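Local coordinates for farnesyl pyrophosphate synthetase (Staphylococcus aureus, PDB 5H9D), which probably catalyses chain elongation of allylic prenyl diphosphates to heptaprenyl diphosphate, using magnesium as its cofactor, at residues A[4-7]-A[8-12]; A[60-63]-A[64-67]; A[99-102]-A[103-107]; A[236-239]-A[240-244]; A[248-251]-A[252-255]. One frame throughout, in Å; residues are numbered along the deposited sequence.

Interaction 1: A[4-7]-A[8-12]; sequences LNMN and NEIKK
The N-cap of helix 6-20 is built here by N5, whose amide oxygen takes up the backbone N-H of N8 in the first turn. The bond from N8 N to N5 OD1 is 2.7 Å long and nearly straight at 165°, the donor standing somewhat off the amide plane. With CG of N5 anti to its own nitrogen (chi1 -179°), the amide is carried over the helix end, where its plane stands steeply to that of N8 and the two side chains cross nearly at right angles. Regular i to i+4 bonds follow, E9 N to N5 O at 2.9 Å and I10 N to M6 O at 2.8 Å. Just outside the cap, L4 lies across E9: its CD1 methyl is 3.8 Å from E9 CD, against the bent part of the glutamate. One turn on, M6 CG meets I10 CG1 loosely at 4.5 Å, and M6 also packs on I49 and L50 of helix 43-51. On the outer side K11 folds at its last torsion, bringing NZ to 4.0 Å from N7 CB. E9 is buried, and its OE2 probably bonds to the hydroxyls of T60 and Y65, the latter modelled too close to be sure of. A place in the first turn of the helix, together with the T60 hydroxyl and tentatively that of Y65, would probably help the glutamate keep a negative charge.

Interaction 2: A[60-63]-A[64-67]; sequences TSEQ and TYQV
T60 lays its CG2 methyl over one face of the Y65 ring, a CH-pi contact 4.1 Å from the centroid and 20° off the normal, displaced toward the rim that carries OH. This methyl and the T64 hydroxyl are modelled too close together, so both positions are less sure. The backbone oxygen of S61 meets the same ring obliquely, 3.1 Å from Y65 CD2, and also accepts from Y65 N at 3.2 Å. A weak bond from T64 N reaches this oxygen too; a further one from T64 OG1 is less certain because of the close neighbour. On the outer side E62 bends at chi2 (46°) and offers OE2, by its anti lone pair, to Q66 NE2 at 2.6 Å. The oxygen lies in the amide plane of Q66, although carboxylate and amide are turned 47° against each other. A second shell fixes these groups. R16 of helix 6-20 makes a salt bridge with E62 OE1 and a cation-pi contact with the Y65 ring, while E9 lies at the hydroxyl end of that ring. The whole is the first turn of helix 62-85, with S61 at the N-cap position, and its aromatic and acidic side chains dock this helix start on helix 6-20 in the mainly helical fold of the prenyl synthases.

Interaction 3: A[99-102]-A[103-107]; sequences KKWD and QTTAI. With PO4 (phosphate ion), chain H.
The W101 indole is only brushed by T105, whose CG2 approaches the ring obliquely; the contact is made mostly at W101 CB, 3.8 Å from T105 OG1. One face of the ring carries K100 CG near its rim. The second flat group, the carboxylate of D102, is approached out of its plane at both oxygens. T105 OG1 donates to D102 OD1 at 2.8 Å, and T104 N reaches D102 OD2 at 3.0 Å, each standing about 50° out of the plane. CG of D102 sits between its own nitrogen and carbonyl carbon (chi1 69°), which swings the carboxylate over the helix start. D102 is thus the N-cap of helix 103-121, joined to the short helix 97-100 through W101, and its backbone oxygen accepts from A106 N at 3.2 Å. The T104 hydroxyl lies beside D102, 3.3 Å from OD2, but it also has Q170 OE1 of the partner subunit as a weak alternative. H112 of that subunit packs on D102 and T104, so this cap belongs to the heterodimer interface. W101 also rests on V27 and Q30 of helix 26-38. K100 stretches out to a phosphate ion, probably from the crystallisation liquor, and NZ holds its O2 weakly at 3.3 Å.

Interaction 4: A[236-239]-A[240-244]; sequences LPIL and LEMRK
Helix 236-243 runs its full course here, L240 N bonding to L236 O at 3.0 Å and E241 N to P237 O at 3.1 Å, both close to the carbonyl direction, while a second bond from L240 N to P237 O and the later ones from M242 N and R243 N are weak. Along one side L236 and L240 cross obliquely, and L236 CD1 comes to 4.1 Å from L240 CG. M242 packs on two other side chains. Its CG points away from its own carbonyl carbon (chi1 -77°) and the thioether folds back at chi3, so that the terminal methyl CE lodges between two residues of the preceding turn: I238 CG2 at 4.0 Å and L239 CD2 at 4.1 Å. F248 of helix 246-253 touches I238, E241 and M242 together. L239 and L240 both reach I158 of helix 158-183, and L236 touches V283 of helix 276-296. E241 is the buried polar residue of this largely apolar helix; OE2 accepts from S276 OG and OE1 from N245 ND2, with the side chain bent at chi2 to reach them. The side-chain contacts along the helix are thus made by aliphatic and thioether carbons. The carboxylate of E241 is satisfied by hydrogen bonds at both oxygens, from a serine of a neighbouring helix and an asparagine just past the helix end.

Interaction 5: A[248-251]-A[252-255]; sequences FKLK and IEQL
I252 reaches back one helical turn to F248. Its CB sits over the backbone, 3.5 Å from F248 O and 3.7 Å from K249 O. CG1, anti to the carbonyl carbon (chi1 -69°), passes on to the face of the F248 ring: it stands 3.9 Å from the centroid and 23° off the normal, a CH-pi contact shifted toward the rim with F248 CE2 as its nearest ring carbon at 3.6 Å. The CD1 methyl at the tip continues along that rim and lies 3.8 Å from F248 CZ. F248 has CG anti to its nitrogen (chi1 -172°), which sets the ring so that one face meets I252 CG1. Of the backbone bonds between the two segments, only E253 N to K249 O, at 2.9 Å, is not weak. Farther round, L250 and E253 run side by side, L250 CD2 touching E253 OE1 at 3.8 Å, and Q254 N bonds weakly to L250 O as the helix ends. Helix 246-253 packs against helix 236-243 and helix 261-272. F248 and I252 turn toward the first and meet C267 of the second, and K251 bends at chi4 to make a salt bridge with E263 of helix 261-272.

In the fold
The five contacts fall into two touching pairs and one outlier. Interactions 1 and 2 are both helix starts on the same flank, about 13 Å apart between centres, and E9 bridges them; interaction 1 is a surface contact, interaction 2 partly buried. Interactions 4 and 5 lie within consecutive helices on the opposite side of the chain, about 11 Å apart between centres; the two helices pack on each other, M242 meeting both F248 and I252. Interaction 4 is the most buried and mainly aliphatic; interaction 5 adds an aromatic face and a more exposed rim. Interaction 3 stands alone at the subunit interface, its carboxylate cap contrasting with the amide cap of interaction 1.

Interaction 1: A[4-7]-A[8-12]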
loop_
_atom_site.group_PDB
_atom_site.type_symbol
_atom_site.label_atom_id
_atom_site.label_comp_id
_atom_site.label_asym_id
_atom_site.label_seq_id
_atom_site.Cartn_x
_atom_site.Cartn_y
_atom_site.Cartn_z
ATOM N N LEU A 4 -0.176 -5.351 -30.508
ATOM C CA LEU A 4 -0.595 -4.991 -29.173
ATOM C C LEU A 4 -1.290 -3.635 -29.195
ATOM O O LEU A 4 -0.732 -2.653 -29.683
ATOM C CB LEU A 4 0.636 -4.925 -28.265
ATOM C CG LEU A 4 0.493 -5.115 -26.762
ATOM C CD1 LEU A 4 0.078 -6.520 -26.442
ATOM C CD2 LEU A 4 1.824 -4.837 -26.123
ATOM N N ASN A 5 -2.522 -3.596 -28.690
ATOM C CA ASN A 5 -3.274 -2.354 -28.582
ATOM C C ASN A 5 -3.338 -2.107 -27.077
ATOM O O ASN A 5 -3.754 -2.973 -26.306
ATOM C CB ASN A 5 -4.674 -2.504 -29.167
ATOM C CG ASN A 5 -5.472 -1.219 -29.100
ATOM O OD1 ASN A 5 -5.907 -0.798 -28.021
ATOM N ND2 ASN A 5 -5.661 -0.576 -30.253
ATOM N N MET A 6 -2.887 -0.932 -26.663
ATOM C CA MET A 6 -2.863 -0.594 -25.255
ATOM C C MET A 6 -4.292 -0.533 -24.750
ATOM O O MET A 6 -4.663 -1.245 -23.822
ATOM C CB MET A 6 -2.164 0.749 -25.054
ATOM C CG MET A 6 -1.515 0.921 -23.681
ATOM S SD MET A 6 0.213 0.449 -23.619
ATOM C CE MET A 6 0.098 -1.185 -24.123
ATOM N N ASN A 7 -5.102 0.309 -25.378
ATOM C CA ASN A 7 -6.499 0.456 -24.987
ATOM C C ASN A 7 -7.129 -0.899 -24.736
ATOM O O ASN A 7 -7.743 -1.134 -23.709
ATOM C CB ASN A 7 -7.275 1.175 -26.087
ATOM C CG ASN A 7 -7.140 2.674 -26.008
ATOM O OD1 ASN A 7 -6.198 3.187 -25.399
ATOM N ND2 ASN A 7 -8.073 3.391 -26.634
ATOM N N ASN A 8 -6.970 -1.787 -25.696
ATOM C CA ASN A 8 -7.519 -3.112 -25.602
ATOM C C ASN A 8 -6.888 -3.840 -24.428
ATOM O O ASN A 8 -7.571 -4.561 -23.704
ATOM C CB ASN A 8 -7.274 -3.866 -26.923
ATOM C CG ASN A 8 -7.698 -5.338 -26.868
ATOM O OD1 ASN A 8 -8.878 -5.655 -26.679
ATOM N ND2 ASN A 8 -6.731 -6.242 -27.031
ATOM N N GLU A 9 -5.590 -3.646 -24.217
ATOM C CA GLU A 9 -4.934 -4.350 -23.116
ATOM C C GLU A 9 -5.427 -3.899 -21.769
ATOM O O GLU A 9 -5.625 -4.725 -20.889
ATOM C CB GLU A 9 -3.419 -4.202 -23.168
ATOM C CG GLU A 9 -2.722 -4.948 -24.298
ATOM C CD GLU A 9 -3.114 -6.407 -24.392
ATOM O OE1 GLU A 9 -3.972 -6.730 -25.239
ATOM O OE2 GLU A 9 -2.567 -7.224 -23.628
ATOM N N ILE A 10 -5.624 -2.592 -21.612
ATOM C CA ILE A 10 -6.113 -2.012 -20.357
ATOM C C ILE A 10 -7.519 -2.518 -20.009
ATOM O O ILE A 10 -7.830 -2.707 -18.844
ATOM C CB ILE A 10 -6.155 -0.459 -20.423
ATOM C CG1 ILE A 10 -4.774 0.089 -20.756
ATOM C CG2 ILE A 10 -6.627 0.115 -19.092
ATOM C CD1 ILE A 10 -3.719 -0.264 -19.748
ATOM N N LYS A 11 -8.366 -2.737 -21.009
ATOM C CA LYS A 11 -9.720 -3.230 -20.742
ATOM C C LYS A 11 -9.680 -4.660 -20.192
ATOM O O LYS A 11 -10.465 -5.026 -19.322
ATOM C CB LYS A 11 -10.587 -3.210 -22.011
ATOM C CG LYS A 11 -10.813 -1.835 -22.589
ATOM C CD LYS A 11 -11.991 -1.805 -23.559
ATOM C CE LYS A 11 -12.093 -0.437 -24.254
ATOM N NZ LYS A 11 -10.979 -0.152 -25.233
ATOM N N LYS A 12 -8.763 -5.469 -20.706
ATOM C CA LYS A 12 -8.663 -6.825 -20.236
ATOM C C LYS A 12 -8.215 -6.796 -18.783
ATOM O O LYS A 12 -8.659 -7.603 -17.976
ATOM C CB LYS A 12 -7.705 -7.610 -21.119
ATOM C CG LYS A 12 -8.039 -7.441 -22.576
ATOM C CD LYS A 12 -7.977 -8.731 -23.341
ATOM C CE LYS A 12 -6.579 -9.121 -23.686
ATOM N NZ LYS A 12 -6.595 -10.236 -24.676
#

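Interaction 2: A[60-63]-A[64-67]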
loop_
_atom_site.group_PDB
_atom_site.type_symbol
_atom_site.label_atom_id
_atom_site.label_comp_id
_atom_site.label_asym_id
_atom_site.label_seq_id
_atom_site.Cartn_x
_atom_site.Cartn_y
_atom_site.Cartn_z
ATOM N N THR A 60 0.741 -11.350 -24.701
ATOM C CA THR A 60 0.685 -11.178 -23.253
ATOM C C THR A 60 0.065 -12.398 -22.573
ATOM O O THR A 60 -1.055 -12.775 -22.896
ATOM C CB THR A 60 -0.153 -9.955 -22.878
ATOM O OG1 THR A 60 0.060 -8.907 -23.828
ATOM C CG2 THR A 60 0.250 -9.464 -21.535
ATOM N N SER A 61 0.783 -12.999 -21.628
ATOM C CA SER A 61 0.276 -14.162 -20.922
ATOM C C SER A 61 -0.681 -13.823 -19.763
ATOM O O SER A 61 -0.757 -12.673 -19.319
ATOM C CB SER A 61 1.448 -15.020 -20.415
ATOM O OG SER A 61 2.306 -14.328 -19.529
ATOM N N GLU A 62 -1.418 -14.823 -19.279
ATOM C CA GLU A 62 -2.334 -14.592 -18.178
ATOM C C GLU A 62 -1.530 -14.188 -16.952
ATOM O O GLU A 62 -1.957 -13.346 -16.161
ATOM C CB GLU A 62 -3.141 -15.853 -17.862
ATOM C CG GLU A 62 -4.300 -15.629 -16.867
ATOM C CD GLU A 62 -5.126 -14.386 -17.209
ATOM O OE1 GLU A 62 -5.269 -14.071 -18.409
ATOM O OE2 GLU A 62 -5.635 -13.717 -16.283
ATOM N N GLN A 63 -0.358 -14.787 -16.792
ATOM C CA GLN A 63 0.492 -14.469 -15.658
ATOM C C GLN A 63 0.842 -12.986 -15.603
ATOM O O GLN A 63 1.003 -12.431 -14.511
ATOM C CB GLN A 63 1.789 -15.297 -15.702
ATOM C CG GLN A 63 2.869 -14.743 -14.780
ATOM C CD GLN A 63 4.079 -15.624 -14.645
ATOM O OE1 GLN A 63 5.065 -15.239 -14.031
ATOM N NE2 GLN A 63 4.008 -16.814 -15.194
ATOM N N THR A 64 0.972 -12.342 -16.765
ATOM C CA THR A 64 1.331 -10.928 -16.762
ATOM C C THR A 64 0.093 -10.074 -16.506
ATOM O O THR A 64 0.192 -9.013 -15.912
ATOM C CB THR A 64 2.051 -10.481 -18.077
ATOM O OG1 THR A 64 1.115 -10.475 -19.149
ATOM C CG2 THR A 64 3.179 -11.428 -18.458
ATOM N N TYR A 65 -1.077 -10.539 -16.929
ATOM C CA TYR A 65 -2.301 -9.798 -16.664
ATOM C C TYR A 65 -2.590 -9.878 -15.191
ATOM O O TYR A 65 -3.207 -8.966 -14.632
ATOM C CB TYR A 65 -3.487 -10.404 -17.373
ATOM C CG TYR A 65 -3.550 -10.090 -18.823
ATOM C CD1 TYR A 65 -3.695 -8.782 -19.266
ATOM C CD2 TYR A 65 -3.431 -11.098 -19.763
ATOM C CE1 TYR A 65 -3.712 -8.482 -20.614
ATOM C CE2 TYR A 65 -3.445 -10.806 -21.126
ATOM C CZ TYR A 65 -3.579 -9.500 -21.539
ATOM O OH TYR A 65 -3.532 -9.228 -22.880
ATOM N N GLN A 66 -2.180 -10.982 -14.559
ATOM C CA GLN A 66 -2.432 -11.139 -13.142
ATOM C C GLN A 66 -1.530 -10.217 -12.314
ATOM O O GLN A 66 -1.937 -9.709 -11.262
ATOM C CB GLN A 66 -2.255 -12.598 -12.715
ATOM C CG GLN A 66 -3.314 -13.585 -13.251
ATOM C CD GLN A 66 -4.737 -13.257 -12.806
ATOM O OE1 GLN A 66 -4.996 -13.047 -11.622
ATOM N NE2 GLN A 66 -5.668 -13.227 -13.758
ATOM N N VAL A 67 -0.312 -9.968 -12.774
ATOM C CA VAL A 67 0.543 -9.080 -11.997
ATOM C C VAL A 67 0.028 -7.651 -12.181
ATOM O O VAL A 67 0.088 -6.821 -11.284
ATOM C CB VAL A 67 2.037 -9.214 -12.415
ATOM C CG1 VAL A 67 2.905 -8.335 -11.538
ATOM C CG2 VAL A 67 2.470 -10.647 -12.241
#

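Interaction 3: A[99-102]-A[103-107]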
loop_
_atom_site.group_PDB
_atom_site.type_symbol
_atom_site.label_atom_id
_atom_site.label_comp_id
_atom_site.label_asym_id
_atom_site.label_seq_id
_atom_site.Cartn_x
_atom_site.Cartn_y
_atom_site.Cartn_z
ATOM N N LYS A 99 -15.739 9.155 3.239
ATOM C CA LYS A 99 -16.836 10.127 3.285
ATOM C C LYS A 99 -18.166 9.636 2.763
ATOM O O LYS A 99 -19.202 10.138 3.178
ATOM C CB LYS A 99 -16.476 11.427 2.555
ATOM C CG LYS A 99 -15.591 12.351 3.377
ATOM C CD LYS A 99 -15.741 13.791 2.939
ATOM C CE LYS A 99 -14.851 14.691 3.774
ATOM N NZ LYS A 99 -15.000 14.330 5.219
ATOM N N LYS A 100 -18.145 8.659 1.858
ATOM C CA LYS A 100 -19.376 8.102 1.303
ATOM C C LYS A 100 -19.964 7.124 2.299
ATOM O O LYS A 100 -21.150 6.902 2.314
ATOM C CB LYS A 100 -19.075 7.382 -0.000
ATOM C CG LYS A 100 -20.224 7.299 -0.965
ATOM C CD LYS A 100 -19.822 6.514 -2.199
ATOM C CE LYS A 100 -20.828 6.711 -3.331
ATOM N NZ LYS A 100 -22.242 6.758 -2.842
ATOM N N TRP A 101 -19.120 6.532 3.127
ATOM C CA TRP A 101 -19.556 5.576 4.138
ATOM C C TRP A 101 -18.995 6.063 5.480
ATOM O O TRP A 101 -19.621 6.859 6.169
ATOM C CB TRP A 101 -19.024 4.162 3.814
ATOM C CG TRP A 101 -19.742 3.439 2.679
ATOM C CD1 TRP A 101 -20.851 2.637 2.785
ATOM C CD2 TRP A 101 -19.378 3.430 1.286
ATOM N NE1 TRP A 101 -21.182 2.133 1.559
ATOM C CE2 TRP A 101 -20.304 2.603 0.620
ATOM C CE3 TRP A 101 -18.362 4.047 0.539
ATOM C CZ2 TRP A 101 -20.253 2.374 -0.750
ATOM C CZ3 TRP A 101 -18.312 3.817 -0.839
ATOM C CH2 TRP A 101 -19.257 2.985 -1.465
ATOM N N ASP A 102 -17.828 5.576 5.860
ATOM C CA ASP A 102 -17.208 6.022 7.084
ATOM C C ASP A 102 -15.760 5.548 7.177
ATOM O O ASP A 102 -15.270 4.835 6.302
ATOM C CB ASP A 102 -18.016 5.591 8.326
ATOM C CG ASP A 102 -17.990 4.097 8.562
ATOM O OD1 ASP A 102 -18.708 3.342 7.865
ATOM O OD2 ASP A 102 -17.232 3.673 9.456
ATOM N N GLN A 103 -15.089 5.958 8.245
ATOM C CA GLN A 103 -13.695 5.630 8.452
ATOM C C GLN A 103 -13.422 4.147 8.612
ATOM O O GLN A 103 -12.420 3.663 8.090
ATOM C CB GLN A 103 -13.147 6.406 9.658
ATOM C CG GLN A 103 -11.636 6.476 9.720
ATOM C CD GLN A 103 -11.119 7.388 10.850
ATOM O OE1 GLN A 103 -11.463 8.580 10.924
ATOM N NE2 GLN A 103 -10.281 6.825 11.729
ATOM N N THR A 104 -14.291 3.421 9.317
ATOM C CA THR A 104 -14.082 1.988 9.522
ATOM C C THR A 104 -14.118 1.293 8.175
ATOM O O THR A 104 -13.302 0.422 7.883
ATOM C CB THR A 104 -15.182 1.317 10.403
ATOM O OG1 THR A 104 -15.395 2.067 11.617
ATOM C CG2 THR A 104 -14.748 -0.091 10.757
ATOM N N THR A 105 -15.090 1.680 7.359
ATOM C CA THR A 105 -15.244 1.090 6.043
ATOM C C THR A 105 -13.993 1.219 5.173
ATOM O O THR A 105 -13.510 0.223 4.634
ATOM C CB THR A 105 -16.450 1.713 5.320
ATOM O OG1 THR A 105 -17.634 1.444 6.072
ATOM C CG2 THR A 105 -16.618 1.129 3.934
ATOM N N ALA A 106 -13.473 2.441 5.044
ATOM C CA ALA A 106 -12.289 2.725 4.223
ATOM C C ALA A 106 -11.062 1.955 4.668
ATOM O O ALA A 106 -10.276 1.493 3.860
ATOM C CB ALA A 106 -11.980 4.219 4.229
ATOM N N ILE A 107 -10.881 1.832 5.963
ATOM C CA ILE A 107 -9.744 1.095 6.452
ATOM C C ILE A 107 -9.920 -0.369 6.041
ATOM O O ILE A 107 -8.989 -1.002 5.564
ATOM C CB ILE A 107 -9.642 1.254 7.986
ATOM C CG1 ILE A 107 -9.100 2.644 8.307
ATOM C CG2 ILE A 107 -8.729 0.211 8.589
ATOM C CD1 ILE A 107 -9.083 2.941 9.808
HETATM P P PO4 H . -22.327 9.716 -5.055
HETATM O O1 PO4 H . -22.694 8.718 -6.092
HETATM O O2 PO4 H . -23.308 9.660 -3.941
HETATM O O3 PO4 H . -20.968 9.412 -4.537
HETATM O O4 PO4 H . -22.335 11.076 -5.653
#

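Interaction 4: A[236-239]-A[240-244]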
loop_
_atom_site.group_PDB
_atom_site.type_symbol
_atom_site.label_atom_id
_atom_site.label_comp_id
_atom_site.label_asym_id
_atom_site.label_seq_id
_atom_site.Cartn_x
_atom_site.Cartn_y
_atom_site.Cartn_z
ATOM N N LEU A 236 9.846 19.661 -4.298
ATOM C CA LEU A 236 10.901 20.228 -5.124
ATOM C C LEU A 236 10.781 21.723 -5.468
ATOM O O LEU A 236 11.720 22.489 -5.234
ATOM C CB LEU A 236 11.093 19.389 -6.405
ATOM C CG LEU A 236 12.364 19.731 -7.203
ATOM C CD1 LEU A 236 13.527 19.589 -6.263
ATOM C CD2 LEU A 236 12.559 18.858 -8.416
ATOM N N PRO A 237 9.639 22.161 -6.022
ATOM C CA PRO A 237 9.542 23.594 -6.341
ATOM C C PRO A 237 9.944 24.460 -5.141
ATOM O O PRO A 237 10.794 25.347 -5.239
ATOM C CB PRO A 237 8.074 23.776 -6.681
ATOM C CG PRO A 237 7.676 22.421 -7.164
ATOM C CD PRO A 237 8.353 21.494 -6.229
ATOM N N ILE A 238 9.343 24.154 -3.994
ATOM C CA ILE A 238 9.591 24.895 -2.769
ATOM C C ILE A 238 10.997 24.790 -2.197
ATOM O O ILE A 238 11.433 25.690 -1.497
ATOM C CB ILE A 238 8.556 24.520 -1.707
ATOM C CG1 ILE A 238 7.152 24.558 -2.345
ATOM C CG2 ILE A 238 8.613 25.520 -0.569
ATOM C CD1 ILE A 238 6.010 24.282 -1.407
ATOM N N LEU A 239 11.708 23.708 -2.497
ATOM C CA LEU A 239 13.077 23.532 -2.009
ATOM C C LEU A 239 14.010 24.391 -2.850
ATOM O O LEU A 239 15.007 24.916 -2.352
ATOM C CB LEU A 239 13.504 22.064 -2.120
ATOM C CG LEU A 239 12.829 21.158 -1.092
ATOM C CD1 LEU A 239 12.790 19.697 -1.542
ATOM C CD2 LEU A 239 13.581 21.296 0.209
ATOM N N LEU A 240 13.664 24.522 -4.130
ATOM C CA LEU A 240 14.451 25.293 -5.067
ATOM C C LEU A 240 14.351 26.772 -4.779
ATOM O O LEU A 240 15.350 27.467 -4.731
ATOM C CB LEU A 240 14.011 25.001 -6.503
ATOM C CG LEU A 240 14.265 23.559 -6.945
ATOM C CD1 LEU A 240 13.907 23.384 -8.381
ATOM C CD2 LEU A 240 15.716 23.206 -6.744
ATOM N N GLU A 241 13.144 27.264 -4.576
ATOM C CA GLU A 241 13.002 28.673 -4.293
ATOM C C GLU A 241 13.654 29.016 -2.960
ATOM O O GLU A 241 14.035 30.151 -2.746
ATOM C CB GLU A 241 11.525 29.086 -4.297
ATOM C CG GLU A 241 11.298 30.608 -4.317
ATOM C CD GLU A 241 12.062 31.328 -5.431
ATOM O OE1 GLU A 241 12.074 32.582 -5.444
ATOM O OE2 GLU A 241 12.657 30.651 -6.295
ATOM N N MET A 242 13.808 28.045 -2.066
ATOM C CA MET A 242 14.435 28.347 -0.777
ATOM C C MET A 242 15.936 28.610 -0.921
ATOM O O MET A 242 16.420 29.666 -0.495
ATOM C CB MET A 242 14.213 27.224 0.245
ATOM C CG MET A 242 12.824 27.197 0.863
ATOM S SD MET A 242 12.694 26.075 2.314
ATOM C CE MET A 242 11.900 24.700 1.647
ATOM N N ARG A 243 16.672 27.671 -1.525
ATOM C CA ARG A 243 18.113 27.819 -1.694
ATOM C C ARG A 243 18.528 29.144 -2.328
ATOM O O ARG A 243 19.617 29.640 -2.069
ATOM C CB ARG A 243 18.678 26.667 -2.526
ATOM C CG ARG A 243 17.992 26.497 -3.860
ATOM C CD ARG A 243 18.847 25.788 -4.902
ATOM N NE ARG A 243 19.378 24.499 -4.464
ATOM C CZ ARG A 243 19.574 23.457 -5.280
ATOM N NH1 ARG A 243 19.275 23.554 -6.573
ATOM N NH2 ARG A 243 20.076 22.318 -4.805
ATOM N N LYS A 244 17.676 29.731 -3.154
ATOM C CA LYS A 244 18.062 30.989 -3.780
ATOM C C LYS A 244 17.299 32.223 -3.301
ATOM O O LYS A 244 17.474 33.309 -3.865
ATOM C CB LYS A 244 17.943 30.890 -5.311
ATOM C CG LYS A 244 16.532 30.848 -5.876
ATOM C CD LYS A 244 16.640 30.748 -7.388
ATOM C CE LYS A 244 15.348 30.311 -8.068
ATOM N NZ LYS A 244 15.678 29.835 -9.458
#

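Interaction 5: A[248-251]-A[252-255]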
loop_
_atom_site.group_PDB
_atom_site.type_symbol
_atom_site.label_atom_id
_atom_site.label_comp_id
_atom_site.label_asym_id
_atom_site.label_seq_id
_atom_site.Cartn_x
_atom_site.Cartn_y
_atom_site.Cartn_z
ATOM N N PHE A 248 12.232 33.928 1.512
ATOM C CA PHE A 248 11.252 32.868 1.390
ATOM C C PHE A 248 11.649 31.719 2.328
ATOM O O PHE A 248 10.784 31.043 2.892
ATOM C CB PHE A 248 11.197 32.384 -0.065
ATOM C CG PHE A 248 10.079 31.417 -0.349
ATOM C CD1 PHE A 248 8.762 31.854 -0.414
ATOM C CD2 PHE A 248 10.343 30.067 -0.548
ATOM C CE1 PHE A 248 7.726 30.958 -0.674
ATOM C CE2 PHE A 248 9.317 29.171 -0.804
ATOM C CZ PHE A 248 8.011 29.613 -0.868
ATOM N N LYS A 249 12.949 31.501 2.501
ATOM C CA LYS A 249 13.392 30.436 3.383
ATOM C C LYS A 249 12.921 30.690 4.824
ATOM O O LYS A 249 12.455 29.785 5.515
ATOM C CB LYS A 249 14.916 30.298 3.337
ATOM C CG LYS A 249 15.425 29.143 4.181
ATOM C CD LYS A 249 16.906 28.914 4.002
ATOM C CE LYS A 249 17.384 27.820 4.946
ATOM N NZ LYS A 249 18.858 27.601 4.843
ATOM N N LEU A 250 13.034 31.928 5.279
ATOM C CA LEU A 250 12.601 32.263 6.628
ATOM C C LEU A 250 11.081 32.278 6.626
ATOM O O LEU A 250 10.436 31.989 7.631
ATOM C CB LEU A 250 13.168 33.630 7.024
ATOM C CG LEU A 250 14.693 33.711 6.805
ATOM C CD1 LEU A 250 15.142 35.151 6.507
ATOM C CD2 LEU A 250 15.387 33.121 8.039
ATOM N N LYS A 251 10.510 32.580 5.471
ATOM C CA LYS A 251 9.067 32.625 5.341
ATOM C C LYS A 251 8.489 31.217 5.443
ATOM O O LYS A 251 7.315 31.033 5.790
ATOM C CB LYS A 251 8.683 33.279 4.015
ATOM C CG LYS A 251 7.195 33.524 3.870
ATOM C CD LYS A 251 6.930 34.555 2.779
ATOM C CE LYS A 251 5.440 34.670 2.472
ATOM N NZ LYS A 251 4.671 35.074 3.683
ATOM N N ILE A 252 9.333 30.226 5.150
ATOM C CA ILE A 252 8.932 28.824 5.216
ATOM C C ILE A 252 9.257 28.235 6.584
ATOM O O ILE A 252 8.528 27.388 7.080
ATOM C CB ILE A 252 9.609 27.996 4.088
ATOM C CG1 ILE A 252 9.027 28.421 2.726
ATOM C CG2 ILE A 252 9.393 26.491 4.314
ATOM C CD1 ILE A 252 7.524 28.187 2.582
ATOM N N GLU A 253 10.345 28.701 7.190
ATOM C CA GLU A 253 10.738 28.240 8.512
ATOM C C GLU A 253 9.645 28.517 9.539
ATOM O O GLU A 253 9.530 27.796 10.518
ATOM C CB GLU A 253 12.003 28.956 9.014
ATOM C CG GLU A 253 13.342 28.565 8.406
ATOM C CD GLU A 253 14.514 29.094 9.239
ATOM O OE1 GLU A 253 14.316 30.074 10.005
ATOM O OE2 GLU A 253 15.634 28.539 9.127
ATOM N N GLN A 254 8.866 29.572 9.333
ATOM C CA GLN A 254 7.822 29.937 10.293
ATOM C C GLN A 254 6.471 29.369 9.939
ATOM O O GLN A 254 5.483 29.687 10.604
ATOM C CB GLN A 254 7.641 31.460 10.375
ATOM C CG GLN A 254 8.901 32.301 10.401
ATOM C CD GLN A 254 9.786 32.013 11.593
ATOM O OE1 GLN A 254 9.363 32.140 12.738
ATOM N NE2 GLN A 254 11.027 31.625 11.326
ATOM N N LEU A 255 6.412 28.524 8.917
ATOM C CA LEU A 255 5.128 27.998 8.456
ATOM C C LEU A 255 4.645 26.664 9.020
ATOM O O LEU A 255 5.374 25.688 9.014
ATOM C CB LEU A 255 5.153 27.938 6.915
ATOM C CG LEU A 255 3.845 27.863 6.120
ATOM C CD1 LEU A 255 3.029 29.137 6.313
ATOM C CD2 LEU A 255 4.170 27.672 4.661
#